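Local coordinates for motility-associated killing factor MakB (Vibrio cholerae serotype O1, PDB 6W1W), which probably acts as one component of a three-part cytotoxin that resembles alpha-pore-forming toxins, at residues Asn28-Ala31 / Thr32-Leu36; Glu156-Ala159 / Met160-Ala164; Glu234-Gln237 / Asp238-Leu242; Asn268-Glu271 / Glu272-Lys275. All coordinates share one frame; numbering follows the deposited sequence. Where two conformers were deposited one is given.

All four contacts are local, each within its own helix or round the turn that follows one. Contacts 1 and 4 meet directly, with centres 14 Å apart. There the Y29 ring packs on M269, S270 and F273, with Y29 CD2 at 4.0 Å from F273 CE1. Contacts 2 and 3 form a second pair, 16 Å between centres, which I163 O and L242 CD1 join at 4.0 Å. The pairs stand well apart: the centres of contacts 2 and 3 each lie 26 Å from that of contact 4. Contacts 1 and 4 are nearer the centre of the elongated, largely helical chain.

Contact 1: Asn28-Ala31 / Thr32-Leu36; sequences NYDA and TCNSL
The ring of Y29 carries the sulfur of C33 over one face. C33 SG lies 4.2 Å from the ring centroid and 27° off the ring normal. It is closest to the CE2 side, at 3.8 Å from Y29 CE2. This is a cysteine sulfur-aromatic contact, one helical turn apart. CG of Y29 is anti to the backbone N (chi1 175°), which sets the ring beside the carbonyl carbon, on the side where C33 comes up one turn later. The other pair of flat groups is the D30 carboxylate and the N34 amide. Their planes stand 86° apart, and D30 OD1 comes to 3.5 Å from N34 ND2. D30 OD2 also has a long, weak ion pair with K69 NZ.

The carbonyl of N28 takes two donors from T32. T32 N reaches N28 O at 2.7 Å, and T32 OG1 reaches the same oxygen at 2.7 Å. The two come from opposite faces of the carbonyl plane. T32 OG1 also pairs with A215 O, so its one proton has two carbonyls to serve. S35 OG lies 2.9 Å from A31 O and 2.8 Å from T32 O, and which of them takes its proton is not settled. S35 OG is also hydrogen-bonded to A215 N.

These residues form the last turns of helix 9-35, where L36 leaves the helical conformation. Y29 and T32 pack on helix 251-270. M62, M66, L58 and R59 of helix 46-66 lie against Y29, D30, C33 and N34 in that order. F214 of strand 209-220 meets T32.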
ATOM      1  N   ASN A  28       4.042   0.655  -2.834  0.61100.89           N
ATOM      2  CA  ASN A  28       5.365   0.084  -3.034  0.61106.39           C
ATOM      3  C   ASN A  28       5.326  -1.245  -3.776  0.61103.46           C
ATOM      4  O   ASN A  28       6.385  -1.779  -4.121  0.61100.43           O
ATOM      5  CB  ASN A  28       6.087  -0.065  -1.690  0.61111.43           C
ATOM      6  CG  ASN A  28       6.631   1.261  -1.180  0.61101.28           C
ATOM      7  OD1 ASN A  28       7.667   1.738  -1.645  0.61 92.95           O
ATOM      8  ND2 ASN A  28       5.928   1.867  -0.226  0.61 80.25           N
ATOM      9  N   TYR A  29       4.134  -1.785  -4.045  1.00117.92           N
ATOM     10  CA  TYR A  29       4.036  -2.875  -5.011  1.00112.93           C
ATOM     11  C   TYR A  29       4.466  -2.396  -6.389  1.00107.63           C
ATOM     12  O   TYR A  29       5.027  -3.171  -7.176  1.00 78.07           O
ATOM     13  CB  TYR A  29       2.614  -3.429  -5.065  1.00 94.63           C
ATOM     14  CG  TYR A  29       2.418  -4.490  -6.126  1.00 81.00           C
ATOM     15  CD1 TYR A  29       2.718  -5.820  -5.868  1.00 82.98           C
ATOM     16  CD2 TYR A  29       1.924  -4.163  -7.387  1.00105.65           C
ATOM     17  CE1 TYR A  29       2.543  -6.796  -6.833  1.00107.95           C
ATOM     18  CE2 TYR A  29       1.746  -5.129  -8.361  1.00 81.74           C
ATOM     19  CZ  TYR A  29       2.056  -6.445  -8.078  1.00112.67           C
ATOM     20  OH  TYR A  29       1.881  -7.418  -9.038  1.00101.90           O
ATOM     21  N   ASP A  30       4.207  -1.124  -6.695  1.00 84.85           N
ATOM     22  CA  ASP A  30       4.763  -0.517  -7.897  1.00109.83           C
ATOM     23  C   ASP A  30       6.285  -0.500  -7.836  1.00113.97           C
ATOM     24  O   ASP A  30       6.964  -1.033  -8.725  1.00 99.41           O
ATOM     25  CB  ASP A  30       4.204   0.896  -8.072  1.00123.53           C
ATOM     26  CG  ASP A  30       4.943   1.690  -9.133  1.00138.76           C
ATOM     27  OD1 ASP A  30       4.928   1.278 -10.313  1.00139.28           O
ATOM     28  OD2 ASP A  30       5.541   2.726  -8.779  1.00138.47           O
ATOM     29  N   ALA A  31       6.838   0.090  -6.768  1.00116.28           N
ATOM     30  CA  ALA A  31       8.288   0.174  -6.614  1.00 95.19           C
ATOM     31  C   ALA A  31       8.938  -1.202  -6.662  1.00 77.82           C
ATOM     32  O   ALA A  31      10.005  -1.372  -7.262  1.00 96.13           O
ATOM     33  CB  ALA A  31       8.637   0.878  -5.305  1.00 83.05           C
ATOM     34  N   THR A  32       8.304  -2.199  -6.038  1.00 78.23           N
ATOM     35  CA  THR A  32       8.783  -3.571  -6.160  1.00 87.29           C
ATOM     36  C   THR A  32       8.799  -4.014  -7.620  1.00 93.94           C
ATOM     37  O   THR A  32       9.723  -4.712  -8.057  1.00 89.08           O
ATOM     38  CB  THR A  32       7.904  -4.513  -5.329  1.00 99.28           C
ATOM     39  OG1 THR A  32       7.835  -4.054  -3.973  1.00 80.90           O
ATOM     40  CG2 THR A  32       8.447  -5.943  -5.355  1.00 81.68           C
ATOM     41  N   CYS A  33       7.779  -3.620  -8.390  1.00104.71           N
ATOM     42  CA  CYS A  33       7.683  -4.049  -9.781  1.00106.23           C
ATOM     43  C   CYS A  33       8.727  -3.378 -10.660  1.00108.42           C
ATOM     44  O   CYS A  33       9.258  -4.015 -11.578  1.00 76.57           O
ATOM     45  CB  CYS A  33       6.281  -3.775 -10.326  1.00 96.23           C
ATOM     46  SG  CYS A  33       5.131  -5.154 -10.105  1.00103.12           S
ATOM     47  N   ASN A  34       9.037  -2.105 -10.396  1.00 76.38           N
ATOM     48  CA  ASN A  34      10.073  -1.429 -11.173  1.00 92.39           C
ATOM     49  C   ASN A  34      11.454  -1.959 -10.819  1.00107.09           C
ATOM     50  O   ASN A  34      12.288  -2.182 -11.706  1.00126.71           O
ATOM     51  CB  ASN A  34      10.012   0.088 -10.959  1.00 87.97           C
ATOM     52  CG  ASN A  34       8.760   0.721 -11.557  1.00102.90           C
ATOM     53  OD1 ASN A  34       8.189   0.214 -12.527  1.00 94.98           O
ATOM     54  ND2 ASN A  34       8.332   1.843 -10.980  1.00 96.37           N
ATOM     55  N   SER A  35      11.707  -2.182  -9.527  1.00103.37           N
ATOM     56  CA  SER A  35      13.004  -2.671  -9.073  1.00 90.19           C
ATOM     57  C   SER A  35      13.325  -4.072  -9.582  1.00 81.45           C
ATOM     58  O   SER A  35      14.505  -4.419  -9.677  1.00 97.59           O
ATOM     59  CB  SER A  35      13.055  -2.659  -7.546  1.00101.60           C
ATOM     60  OG  SER A  35      12.005  -3.441  -7.005  1.00114.20           O
ATOM     61  N   LEU A  36      12.314  -4.873  -9.915  1.00 94.62           N
ATOM     62  CA  LEU A  36      12.546  -6.262 -10.298  1.00 86.64           C
ATOM     63  C   LEU A  36      13.513  -6.355 -11.472  1.00 87.26           C
ATOM     64  O   LEU A  36      13.320  -5.717 -12.510  1.00116.03           O
ATOM     65  CB  LEU A  36      11.221  -6.939 -10.650  1.00 86.18           C
ATOM     66  CG  LEU A  36      11.108  -8.429 -10.315  1.00 89.52           C
ATOM     67  CD1 LEU A  36       9.666  -8.902 -10.386  1.00 86.42           C
ATOM     68  CD2 LEU A  36      11.977  -9.271 -11.221  1.00 99.41           C
TER

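Contact 2: Glu156-Ala159 / Met160-Ala164; sequences EEQA and MVRIA
E156 and M160 meet through backbone hydrogen bonding first. M160 N donates to E156 O at 2.9 Å, and V161 N to E157 O at 2.8 Å. The second of these is nearly straight at the carbonyl (C=O...N angle 171°). R162 N to Q158 O is weak at 3.4 Å.

Apolar contact comes next. CG of E157 and CG2 of V161 lie side by side at 4.0 Å, pointing the same way. M160 packs instead on a carbonyl: its thioether bends at chi3 (-54°), and this returns its CE to 3.4 Å from E156 O.

These are the first two turns of helix 157-176, with E156 at the N-cap position. Its carboxylate is engaged by S250, which precedes helix 251-270, so the start of one helix is tied to the approach to another. A253, A256 and W150 pack on M160, while I163 turns to A257, L242 and L245.

The remaining contacts are between polar side chains. R162 runs extended beside Q158, pointing the same way, with the guanidinium and amide planes 88° apart. R162 NH2 is 3.6 Å from Q158 OE1. One face of the guanidinium looks onto Q158 O, which sits off-centre toward the rim. R162 also touches a crystal neighbour, so its placement may partly reflect the lattice.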
ATOM      1  N   GLU A 156      14.636 -32.453  -9.363  1.00117.79           N
ATOM      2  CA  GLU A 156      15.158 -31.644  -8.268  1.00116.79           C
ATOM      3  C   GLU A 156      14.047 -30.868  -7.568  1.00124.83           C
ATOM      4  O   GLU A 156      14.273 -29.760  -7.078  1.00120.10           O
ATOM      5  CB  GLU A 156      16.232 -30.681  -8.769  1.00116.48           C
ATOM      6  CG  GLU A 156      17.400 -31.352  -9.465  1.00122.90           C
ATOM      7  CD  GLU A 156      18.434 -30.356  -9.963  1.00133.57           C
ATOM      8  OE1 GLU A 156      18.329 -29.912 -11.125  1.00135.99           O
ATOM      9  OE2 GLU A 156      19.353 -30.010  -9.189  1.00139.61           O
ATOM     10  N   GLU A 157      12.842 -31.441  -7.515  1.00121.53           N
ATOM     11  CA  GLU A 157      11.712 -30.722  -6.934  1.00123.52           C
ATOM     12  C   GLU A 157      11.926 -30.465  -5.448  1.00130.10           C
ATOM     13  O   GLU A 157      11.788 -29.329  -4.977  1.00129.74           O
ATOM     14  CB  GLU A 157      10.416 -31.497  -7.165  1.00125.57           C
ATOM     15  CG  GLU A 157       9.213 -30.802  -6.558  1.00139.72           C
ATOM     16  CD  GLU A 157       7.927 -31.577  -6.725  1.00149.64           C
ATOM     17  OE1 GLU A 157       7.985 -32.820  -6.835  1.00153.80           O
ATOM     18  OE2 GLU A 157       6.853 -30.936  -6.741  1.00145.40           O
ATOM     19  N   GLN A 158      12.268 -31.513  -4.692  1.00135.44           N
ATOM     20  CA  GLN A 158      12.485 -31.350  -3.257  1.00115.52           C
ATOM     21  C   GLN A 158      13.570 -30.319  -2.978  1.00115.07           C
ATOM     22  O   GLN A 158      13.398 -29.443  -2.121  1.00106.55           O
ATOM     23  CB  GLN A 158      12.841 -32.692  -2.625  1.00123.16           C
ATOM     24  CG  GLN A 158      11.788 -33.767  -2.834  1.00143.56           C
ATOM     25  CD  GLN A 158      12.050 -35.016  -2.007  1.00167.73           C
ATOM     26  OE1 GLN A 158      12.909 -35.026  -1.122  1.00173.74           O
ATOM     27  NE2 GLN A 158      11.305 -36.079  -2.294  1.00163.66           N
ATOM     28  N   ALA A 159      14.688 -30.392  -3.709  1.00114.93           N
ATOM     29  CA  ALA A 159      15.736 -29.384  -3.573  1.00111.02           C
ATOM     30  C   ALA A 159      15.227 -27.985  -3.908  1.00112.30           C
ATOM     31  O   ALA A 159      15.702 -26.997  -3.334  1.00101.41           O
ATOM     32  CB  ALA A 159      16.926 -29.744  -4.466  1.00106.59           C
ATOM     33  N   MET A 160      14.257 -27.876  -4.823  1.00113.31           N
ATOM     34  CA  MET A 160      13.793 -26.558  -5.242  1.00108.52           C
ATOM     35  C   MET A 160      12.727 -25.999  -4.308  1.00100.02           C
ATOM     36  O   MET A 160      12.657 -24.781  -4.111  1.00 97.07           O
ATOM     37  CB  MET A 160      13.265 -26.612  -6.674  1.00127.05           C
ATOM     38  CG  MET A 160      14.352 -26.673  -7.727  1.00129.50           C
ATOM     39  SD  MET A 160      13.685 -26.596  -9.397  1.00130.67           S
ATOM     40  CE  MET A 160      12.510 -27.946  -9.361  1.00123.11           C
ATOM     41  N   VAL A 161      11.879 -26.860  -3.737  1.00100.63           N
ATOM     42  CA  VAL A 161      10.879 -26.377  -2.787  1.00100.64           C
ATOM     43  C   VAL A 161      11.560 -25.739  -1.583  1.00118.52           C
ATOM     44  O   VAL A 161      11.101 -24.716  -1.060  1.00112.32           O
ATOM     45  CB  VAL A 161       9.934 -27.517  -2.365  1.00101.89           C
ATOM     46  CG1 VAL A 161       8.926 -27.022  -1.331  1.00101.10           C
ATOM     47  CG2 VAL A 161       9.218 -28.089  -3.574  1.00118.59           C
ATOM     48  N   ARG A 162      12.676 -26.323  -1.134  1.00113.22           N
ATOM     49  CA  ARG A 162      13.385 -25.771   0.017  1.00119.95           C
ATOM     50  C   ARG A 162      13.971 -24.401  -0.297  1.00119.69           C
ATOM     51  O   ARG A 162      13.920 -23.491   0.538  1.00123.63           O
ATOM     52  CB  ARG A 162      14.484 -26.731   0.470  1.00118.68           C
ATOM     53  CG  ARG A 162      13.985 -28.118   0.828  1.00106.24           C
ATOM     54  CD  ARG A 162      15.078 -28.976   1.439  1.00104.51           C
ATOM     55  NE  ARG A 162      14.768 -30.396   1.310  1.00107.29           N
ATOM     56  CZ  ARG A 162      15.397 -31.226   0.484  1.00120.52           C
ATOM     57  NH1 ARG A 162      16.389 -30.779  -0.278  1.00108.00           N
ATOM     58  NH2 ARG A 162      15.041 -32.506   0.428  1.00111.61           N
ATOM     59  N   ILE A 163      14.532 -24.235  -1.496  1.00104.89           N
ATOM     60  CA  ILE A 163      15.118 -22.948  -1.855  1.00 98.40           C
ATOM     61  C   ILE A 163      14.037 -21.882  -1.984  1.00102.02           C
ATOM     62  O   ILE A 163      14.225 -20.736  -1.560  1.00100.22           O
ATOM     63  CB  ILE A 163      15.943 -23.081  -3.146  1.00107.96           C
ATOM     64  CG1 ILE A 163      17.124 -24.025  -2.924  1.00104.53           C
ATOM     65  CG2 ILE A 163      16.432 -21.716  -3.608  1.00 92.93           C
ATOM     66  CD1 ILE A 163      17.991 -24.196  -4.144  1.00108.71           C
ATOM     67  N   ALA A 164      12.889 -22.236  -2.564  1.00114.17           N
ATOM     68  CA  ALA A 164      11.804 -21.266  -2.690  1.00118.23           C
ATOM     69  C   ALA A 164      11.169 -20.955  -1.339  1.00122.22           C
ATOM     70  O   ALA A 164      10.734 -19.819  -1.105  1.00113.13           O
ATOM     71  CB  ALA A 164      10.749 -21.770  -3.675  1.00107.18           C
TER

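Contact 3: Glu234-Gln237 / Asp238-Leu242; sequences EVQQ and DLDKL
L239 N to V235 O, at 2.9 Å, is the shortest of the backbone bonds that join successive turns of this helix. D238 N to E234 O follows at 3.0 Å and D240 N to Q236 O at 3.1 Å. K241 N to Q237 O closes the series. The last two donors stand well above the plane of the carbonyl they reach.

V235 and L239 form the buried apolar side. They lie side by side, pointing the same way, and V235 CG1 meets L239 CD1 at 3.8 Å. V235 has CG1 anti to the backbone N (chi1 176°), and it is this branch that touches the leucine. S173 and I174 of helix 157-176 pack on V235, and T347 and N350 lie against L239.

Q236 and D240 come near each other without attraction. The glutamine chain folds at chi2 (-68°). As modelled, two oxygens then face each other, Q236 OE1 at 3.7 Å from D240 OD1: proximity and not a bond. The amide and carboxylate planes are 70° apart.

The more exposed remainder of this part of helix 233-245 mixes acidic, amide and lysine side chains: E234, Q236, Q237, D240 and K241. D238 is partly exposed. Its OD2 makes a weak hydrogen bond to S173 OG, and its OD1 lies close to E166 OE1. That pairing of like charges would tend to raise the proton affinity of one of the carboxylates.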
ATOM      1  N   GLU A 234      17.021 -13.778  13.178  1.00116.19           N
ATOM      2  CA  GLU A 234      16.241 -14.610  12.266  1.00134.10           C
ATOM      3  C   GLU A 234      16.661 -14.380  10.822  1.00125.29           C
ATOM      4  O   GLU A 234      16.740 -15.331  10.034  1.00120.63           O
ATOM      5  CB  GLU A 234      14.748 -14.333  12.429  1.00152.37           C
ATOM      6  CG  GLU A 234      14.186 -14.723  13.780  1.00174.76           C
ATOM      7  CD  GLU A 234      12.693 -14.479  13.872  1.00182.52           C
ATOM      8  OE1 GLU A 234      12.107 -13.981  12.884  1.00153.76           O
ATOM      9  OE2 GLU A 234      12.111 -14.788  14.936  1.00198.51           O
ATOM     10  N   VAL A 235      16.938 -13.125  10.457  1.00111.71           N
ATOM     11  CA  VAL A 235      17.388 -12.824   9.101  1.00102.88           C
ATOM     12  C   VAL A 235      18.693 -13.549   8.801  1.00112.49           C
ATOM     13  O   VAL A 235      18.882 -14.096   7.708  1.00108.21           O
ATOM     14  CB  VAL A 235      17.529 -11.303   8.908  1.00100.04           C
ATOM     15  CG1 VAL A 235      18.095 -10.993   7.528  1.00 90.08           C
ATOM     16  CG2 VAL A 235      16.191 -10.613   9.113  1.00101.53           C
ATOM     17  N   GLN A 236      19.611 -13.572   9.767  1.00114.44           N
ATOM     18  CA  GLN A 236      20.885 -14.246   9.563  1.00109.94           C
ATOM     19  C   GLN A 236      20.761 -15.765   9.567  1.00101.81           C
ATOM     20  O   GLN A 236      21.619 -16.444   8.993  1.00102.80           O
ATOM     21  CB  GLN A 236      21.889 -13.795  10.621  1.00114.89           C
ATOM     22  CG  GLN A 236      22.701 -12.575  10.218  1.00118.45           C
ATOM     23  CD  GLN A 236      23.661 -12.863   9.076  1.00119.80           C
ATOM     24  OE1 GLN A 236      23.861 -14.017   8.686  1.00109.98           O
ATOM     25  NE2 GLN A 236      24.262 -11.810   8.533  1.00115.90           N
ATOM     26  N   GLN A 237      19.714 -16.311  10.187  1.00104.74           N
ATOM     27  CA  GLN A 237      19.498 -17.755  10.154  1.00115.82           C
ATOM     28  C   GLN A 237      18.854 -18.200   8.850  1.00133.94           C
ATOM     29  O   GLN A 237      19.104 -19.322   8.390  1.00133.73           O
ATOM     30  CB  GLN A 237      18.635 -18.194  11.341  1.00121.72           C
ATOM     31  CG  GLN A 237      19.308 -18.020  12.702  1.00138.82           C
ATOM     32  CD  GLN A 237      18.367 -18.303  13.860  1.00142.71           C
ATOM     33  OE1 GLN A 237      17.375 -19.019  13.710  1.00143.00           O
ATOM     34  NE2 GLN A 237      18.671 -17.734  15.020  1.00139.61           N
ATOM     35  N   ASP A 238      18.018 -17.344   8.252  1.00137.05           N
ATOM     36  CA  ASP A 238      17.478 -17.621   6.926  1.00119.02           C
ATOM     37  C   ASP A 238      18.525 -17.390   5.845  1.00105.56           C
ATOM     38  O   ASP A 238      18.594 -18.149   4.872  1.00118.79           O
ATOM     39  CB  ASP A 238      16.241 -16.759   6.666  1.00118.19           C
ATOM     40  CG  ASP A 238      15.075 -17.127   7.569  1.00131.27           C
ATOM     41  OD1 ASP A 238      15.035 -18.285   8.040  1.00131.21           O
ATOM     42  OD2 ASP A 238      14.199 -16.267   7.804  1.00127.66           O
ATOM     43  N   LEU A 239      19.351 -16.352   6.005  1.00 99.90           N
ATOM     44  CA  LEU A 239      20.431 -16.103   5.055  1.00100.87           C
ATOM     45  C   LEU A 239      21.414 -17.268   5.002  1.00108.85           C
ATOM     46  O   LEU A 239      21.850 -17.671   3.919  1.00 98.68           O
ATOM     47  CB  LEU A 239      21.163 -14.813   5.422  1.00100.54           C
ATOM     48  CG  LEU A 239      20.644 -13.510   4.812  1.00116.80           C
ATOM     49  CD1 LEU A 239      21.094 -12.306   5.636  1.00116.17           C
ATOM     50  CD2 LEU A 239      21.121 -13.383   3.374  1.00113.70           C
ATOM     51  N   ASP A 240      21.787 -17.813   6.162  1.00118.94           N
ATOM     52  CA  ASP A 240      22.763 -18.899   6.179  1.00113.36           C
ATOM     53  C   ASP A 240      22.151 -20.199   5.681  1.00108.91           C
ATOM     54  O   ASP A 240      22.805 -20.963   4.964  1.00115.89           O
ATOM     55  CB  ASP A 240      23.335 -19.079   7.587  1.00126.78           C
ATOM     56  CG  ASP A 240      24.438 -18.083   7.906  1.00135.83           C
ATOM     57  OD1 ASP A 240      24.765 -17.247   7.037  1.00137.23           O
ATOM     58  OD2 ASP A 240      24.979 -18.140   9.030  1.00142.40           O
ATOM     59  N   LYS A 241      20.895 -20.467   6.049  1.00106.77           N
ATOM     60  CA  LYS A 241      20.219 -21.673   5.583  1.00111.01           C
ATOM     61  C   LYS A 241      20.115 -21.688   4.062  1.00125.46           C
ATOM     62  O   LYS A 241      20.237 -22.746   3.431  1.00107.87           O
ATOM     63  CB  LYS A 241      18.835 -21.762   6.226  1.00111.63           C
ATOM     64  CG  LYS A 241      18.188 -23.135   6.191  1.00113.42           C
ATOM     65  CD  LYS A 241      16.802 -23.079   6.820  1.00110.67           C
ATOM     66  CE  LYS A 241      16.399 -24.404   7.449  1.00133.00           C
ATOM     67  NZ  LYS A 241      17.136 -24.684   8.725  1.00118.12           N
ATOM     68  N   LEU A 242      19.907 -20.514   3.455  1.00125.11           N
ATOM     69  CA  LEU A 242      19.765 -20.429   2.006  1.00109.40           C
ATOM     70  C   LEU A 242      21.070 -20.778   1.300  1.00109.07           C
ATOM     71  O   LEU A 242      21.075 -21.553   0.338  1.00118.08           O
ATOM     72  CB  LEU A 242      19.287 -19.031   1.613  1.00 96.34           C
ATOM     73  CG  LEU A 242      18.974 -18.806   0.132  1.00 96.28           C
ATOM     74  CD1 LEU A 242      17.966 -19.827  -0.369  1.00 95.14           C
ATOM     75  CD2 LEU A 242      18.464 -17.391  -0.113  1.00 91.56           C
TER

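Contact 4: Asn268-Glu271 / Glu272-Lys275; sequences NMSE and EFLK
S270 and F273 close a type I beta turn in the passage from helix 251-270 to helix 276-302. F273 N donates to S270 O at 2.8 Å, and E272 N donates to M269 O at 3.2 Å. Both donors stand above the carbonyl plane, 48° and 57° out of it, and each bond spans three residues. L274 N to E271 O repeats the spacing, but weakly, at 3.4 Å. The chain thus keeps helical phi/psi while the bonds of a regular alpha helix are missing.

The F273 ring meets the turn with its edge. S270 C sits at that edge, in the ring plane, and S270 O lies there too, near the plane. CG of F273 is anti to the carbonyl carbon (chi1 -79°), so the ring folds back beside the backbone N toward S270. I26 of helix 9-35 and Y132 of helix 100-151 also touch this phenylalanine.

E271 and L274 lie side by side, pointing the same way. E271 OE1 is 3.3 Å from L274 CD1, and the leucine flanks the carboxylate. E272 bends at chi2, and its CG comes to 3.5 Å from M269 O.

The polar ends are engaged mainly outside the turn. E271 OE2 forms a salt bridge with K136 NZ and OE1 bonds to Y132 OH, both on helix 100-151. S270 OG bonds to E139 OE2 of the same helix. The E271 carboxylate, held by a lysine and a tyrosine hydroxyl, would be expected to stay ionised, and its two bonds restrict its rotation.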
ATOM      1  N   ASN A 268       1.199 -12.599  -2.944  1.00117.43           N
ATOM      2  CA  ASN A 268       0.740 -12.231  -1.609  1.00113.98           C
ATOM      3  C   ASN A 268       0.720 -10.722  -1.422  1.00 95.10           C
ATOM      4  O   ASN A 268      -0.163 -10.193  -0.735  1.00 92.96           O
ATOM      5  CB  ASN A 268       1.619 -12.884  -0.545  1.00121.97           C
ATOM      6  CG  ASN A 268       1.475 -14.391  -0.520  1.00133.57           C
ATOM      7  OD1 ASN A 268       2.463 -15.121  -0.595  1.00133.85           O
ATOM      8  ND2 ASN A 268       0.240 -14.867  -0.406  1.00142.11           N
ATOM      9  N   MET A 269       1.686 -10.020  -2.016  1.00 87.83           N
ATOM     10  CA  MET A 269       1.681  -8.564  -1.959  1.00 87.23           C
ATOM     11  C   MET A 269       0.438  -7.993  -2.629  1.00112.52           C
ATOM     12  O   MET A 269      -0.161  -7.035  -2.124  1.00102.04           O
ATOM     13  CB  MET A 269       2.943  -8.012  -2.618  1.00 81.47           C
ATOM     14  CG  MET A 269       3.488  -6.731  -2.006  1.00 92.31           C
ATOM     15  SD  MET A 269       5.131  -6.329  -2.664  1.00112.11           S
ATOM     16  CE  MET A 269       5.899  -7.950  -2.737  1.00 79.61           C
ATOM     17  N   SER A 270       0.037  -8.566  -3.773  1.00120.32           N
ATOM     18  CA  SER A 270      -1.119  -8.048  -4.495  1.00104.33           C
ATOM     19  C   SER A 270      -2.415  -8.280  -3.735  1.00102.27           C
ATOM     20  O   SER A 270      -3.354  -7.490  -3.872  1.00105.63           O
ATOM     21  CB  SER A 270      -1.214  -8.683  -5.882  1.00104.47           C
ATOM     22  OG  SER A 270      -0.197  -8.194  -6.737  1.00117.29           O
ATOM     23  N   GLU A 271      -2.495  -9.346  -2.931  1.00 97.28           N
ATOM     24  CA  GLU A 271      -3.718  -9.600  -2.177  1.00107.66           C
ATOM     25  C   GLU A 271      -3.995  -8.537  -1.120  1.00110.41           C
ATOM     26  O   GLU A 271      -5.075  -8.554  -0.520  1.00108.86           O
ATOM     27  CB  GLU A 271      -3.668 -10.983  -1.526  1.00102.52           C
ATOM     28  CG  GLU A 271      -3.415 -12.134  -2.493  1.00120.34           C
ATOM     29  CD  GLU A 271      -4.506 -12.304  -3.546  1.00137.41           C
ATOM     30  OE1 GLU A 271      -5.608 -11.734  -3.388  1.00136.16           O
ATOM     31  OE2 GLU A 271      -4.259 -13.027  -4.537  1.00135.93           O
ATOM     32  N   GLU A 272      -3.056  -7.621  -0.877  1.00105.62           N
ATOM     33  CA  GLU A 272      -3.326  -6.463  -0.038  1.00120.46           C
ATOM     34  C   GLU A 272      -4.170  -5.417  -0.751  1.00134.40           C
ATOM     35  O   GLU A 272      -4.712  -4.527  -0.088  1.00145.34           O
ATOM     36  CB  GLU A 272      -2.011  -5.842   0.444  1.00135.46           C
ATOM     37  CG  GLU A 272      -1.120  -6.808   1.231  1.00150.76           C
ATOM     38  CD  GLU A 272      -1.812  -7.397   2.453  1.00139.10           C
ATOM     39  OE1 GLU A 272      -2.355  -6.620   3.268  1.00125.57           O
ATOM     40  OE2 GLU A 272      -1.820  -8.640   2.592  1.00128.44           O
ATOM     41  N   PHE A 273      -4.292  -5.507  -2.080  1.00128.77           N
ATOM     42  CA  PHE A 273      -5.233  -4.657  -2.803  1.00126.00           C
ATOM     43  C   PHE A 273      -6.668  -4.926  -2.365  1.00123.96           C
ATOM     44  O   PHE A 273      -7.482  -3.998  -2.285  1.00119.38           O
ATOM     45  CB  PHE A 273      -5.112  -4.882  -4.312  1.00129.16           C
ATOM     46  CG  PHE A 273      -3.943  -4.190  -4.957  1.00130.09           C
ATOM     47  CD1 PHE A 273      -2.688  -4.786  -4.982  1.00126.97           C
ATOM     48  CD2 PHE A 273      -4.107  -2.961  -5.578  1.00124.09           C
ATOM     49  CE1 PHE A 273      -1.612  -4.161  -5.592  1.00129.20           C
ATOM     50  CE2 PHE A 273      -3.036  -2.326  -6.190  1.00129.02           C
ATOM     51  CZ  PHE A 273      -1.785  -2.928  -6.197  1.00137.02           C
ATOM     52  N   LEU A 274      -6.998  -6.190  -2.086  1.00111.03           N
ATOM     53  CA  LEU A 274      -8.378  -6.562  -1.794  1.00112.79           C
ATOM     54  C   LEU A 274      -8.912  -5.898  -0.532  1.00125.30           C
ATOM     55  O   LEU A 274     -10.134  -5.802  -0.367  1.00129.79           O
ATOM     56  CB  LEU A 274      -8.502  -8.081  -1.669  1.00111.00           C
ATOM     57  CG  LEU A 274      -8.458  -8.887  -2.970  1.00116.23           C
ATOM     58  CD1 LEU A 274      -8.507 -10.376  -2.671  1.00108.02           C
ATOM     59  CD2 LEU A 274      -9.602  -8.485  -3.886  1.00109.81           C
ATOM     60  N   LYS A 275      -8.033  -5.444   0.364  1.00130.56           N
ATOM     61  CA  LYS A 275      -8.487  -4.743   1.558  1.00138.52           C
ATOM     62  C   LYS A 275      -9.013  -3.348   1.231  1.00139.16           C
ATOM     63  O   LYS A 275      -9.768  -2.780   2.028  1.00135.39           O
ATOM     64  CB  LYS A 275      -7.349  -4.673   2.580  1.00146.53           C
ATOM     65  CG  LYS A 275      -7.768  -4.261   3.990  1.00154.19           C
ATOM     66  CD  LYS A 275      -7.894  -5.459   4.935  1.00155.15           C
ATOM     67  CE  LYS A 275      -9.187  -6.243   4.712  1.00151.95           C
ATOM     68  NZ  LYS A 275     -10.407  -5.414   4.937  1.00138.75           N
TER